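Local coordinates for protein fervidolysin (Fervidobacterium pennivorans, PDB 1R6V) that degrades keratin into peptides as a subtilisin-like serine protease, allowing its bacterium to grow on native feathers, at residues I19-E23 / R90-Y96. The protein carries 1 engineered substitution. Residues are numbered along the deposited sequence; the frame is centred on the assembly and turned at random.
Sequences ILFGE and RYVEPSY
Backbone hydrogen bonds join L20 and G22 to V92: V92 N donates to L20 O at 2.9 Å, and G22 N to V92 O at 2.8 Å. The 19-23 segment thus runs alongside strand 89-93 in the same direction, a single parallel bridge pairing F21 with V92 at the outer edge of the propeptide's antiparallel sheet. Beside it, a water accepts from L20 N and donates to R90 O, continuing the link where direct pairing stops.

Apolar contacts centre on V92. I19 CD1 packs 3.8 Å from V92 CG2 and also lies over the centre of the F21 ring, while F21 CD2 approaches V92 CB at 3.9 Å. With CG beside its backbone N (chi1 -78°), F21 lies next to V92 and points the same way, towards helix 74-81, where Y78 and I81 meet it.

At the other end of the contact, the Y96 hydroxyl donates to E23 O (OH to O, 2.9 Å), which lies in the plane of the ring at its edge; P94 CG lies over one face of the Y96 ring, offset toward its rim. A phenylalanine in place of Y96 would probably leave E23 O without this donor and the loop less firmly tied. G22 lets the chains come close here, since a side chain would run into E93 CB and the Y96 hydroxyl.

The two main-chain hydrogen bonds therefore fix the register of the 19-23 segment against V92, I19, F21 and V92 pack together on one side, the latter two against helix 74-81, and one phenol secures the far end.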
# COMPACT_ATOMS: atom_id res chain seq x y z
N ILE A 19 1.86 18.77 6.01
CA ILE A 19 0.86 17.90 5.41
C ILE A 19 1.59 16.71 4.78
O ILE A 19 2.70 16.85 4.27
CB ILE A 19 0.03 18.69 4.37
CG1 ILE A 19 -1.00 17.78 3.70
CG2 ILE A 19 0.95 19.30 3.36
CD1 ILE A 19 -0.47 17.03 2.52
N LEU A 20 0.97 15.54 4.83
CA LEU A 20 1.57 14.33 4.29
C LEU A 20 1.34 14.21 2.79
O LEU A 20 0.21 13.98 2.34
CB LEU A 20 0.98 13.11 5.01
CG LEU A 20 1.78 11.81 5.03
CD1 LEU A 20 1.03 10.77 5.88
CD2 LEU A 20 1.99 11.29 3.63
N PHE A 21 2.41 14.37 2.01
CA PHE A 21 2.32 14.25 0.56
C PHE A 21 2.89 12.92 0.11
O PHE A 21 3.94 12.50 0.60
CB PHE A 21 3.11 15.36 -0.15
CG PHE A 21 2.42 16.69 -0.17
CD1 PHE A 21 2.93 17.76 0.56
CD2 PHE A 21 1.30 16.88 -0.97
CE1 PHE A 21 2.33 19.03 0.49
CE2 PHE A 21 0.70 18.14 -1.05
CZ PHE A 21 1.21 19.21 -0.32
N GLY A 22 2.21 12.26 -0.82
CA GLY A 22 2.72 10.99 -1.32
C GLY A 22 3.97 11.22 -2.14
O GLY A 22 4.05 12.17 -2.92
N GLU A 23 4.96 10.34 -1.99
CA GLU A 23 6.21 10.48 -2.72
C GLU A 23 6.00 10.44 -4.22
O GLU A 23 5.26 9.60 -4.74
CB GLU A 23 7.19 9.37 -2.32
CG GLU A 23 8.52 9.45 -3.08
CD GLU A 23 9.54 8.42 -2.63
OE1 GLU A 23 10.65 8.40 -3.21
OE2 GLU A 23 9.24 7.64 -1.71
N ARG A 90 -5.67 14.38 5.95
CA ARG A 90 -4.73 13.34 6.35
C ARG A 90 -3.55 13.22 5.38
O ARG A 90 -2.39 13.14 5.81
CB ARG A 90 -5.44 11.98 6.49
CG ARG A 90 -6.17 11.79 7.82
CD ARG A 90 -6.82 10.40 7.90
NE ARG A 90 -7.91 10.33 6.93
CZ ARG A 90 -8.03 9.41 5.98
NH1 ARG A 90 -7.13 8.43 5.85
NH2 ARG A 90 -9.04 9.49 5.14
N TYR A 91 -3.83 13.23 4.08
CA TYR A 91 -2.75 13.13 3.11
C TYR A 91 -3.24 13.49 1.72
O TYR A 91 -4.44 13.57 1.47
CB TYR A 91 -2.18 11.70 3.06
CG TYR A 91 -3.19 10.65 2.63
CD1 TYR A 91 -3.55 10.50 1.28
CD2 TYR A 91 -3.86 9.87 3.58
CE1 TYR A 91 -4.55 9.60 0.90
CE2 TYR A 91 -4.87 8.97 3.20
CZ TYR A 91 -5.21 8.84 1.86
OH TYR A 91 -6.19 7.95 1.49
N VAL A 92 -2.28 13.72 0.83
CA VAL A 92 -2.56 14.03 -0.57
C VAL A 92 -1.56 13.19 -1.33
O VAL A 92 -0.36 13.35 -1.10
CB VAL A 92 -2.31 15.50 -0.91
CG1 VAL A 92 -2.65 15.74 -2.39
CG2 VAL A 92 -3.18 16.40 -0.03
N GLU A 93 -2.01 12.32 -2.22
CA GLU A 93 -1.07 11.48 -2.96
C GLU A 93 -1.57 11.23 -4.37
O GLU A 93 -2.74 11.45 -4.66
CB GLU A 93 -0.93 10.13 -2.23
CG GLU A 93 -2.24 9.35 -2.22
CD GLU A 93 -2.17 8.06 -1.41
OE1 GLU A 93 -3.20 7.37 -1.33
OE2 GLU A 93 -1.09 7.74 -0.85
N PRO A 94 -0.70 10.76 -5.28
CA PRO A 94 -1.19 10.49 -6.64
C PRO A 94 -1.72 9.05 -6.65
O PRO A 94 -1.65 8.34 -5.64
CB PRO A 94 0.08 10.60 -7.48
CG PRO A 94 1.11 10.02 -6.57
CD PRO A 94 0.77 10.66 -5.22
N SER A 95 -2.28 8.62 -7.78
CA SER A 95 -2.70 7.24 -7.94
C SER A 95 -1.43 6.68 -8.57
O SER A 95 -0.91 7.24 -9.55
CB SER A 95 -3.86 7.10 -8.93
OG SER A 95 -4.04 5.75 -9.31
N TYR A 96 -0.89 5.61 -8.02
CA TYR A 96 0.34 5.05 -8.55
C TYR A 96 0.14 4.05 -9.68
O TYR A 96 -0.95 3.50 -9.87
CB TYR A 96 1.14 4.41 -7.42
CG TYR A 96 1.64 5.43 -6.42
CD1 TYR A 96 0.92 5.70 -5.26
CD2 TYR A 96 2.82 6.14 -6.65
CE1 TYR A 96 1.36 6.65 -4.34
CE2 TYR A 96 3.28 7.10 -5.72
CZ TYR A 96 2.54 7.34 -4.58
OH TYR A 96 2.95 8.28 -3.66
O HOH W 1 -1.32 15.49 6.72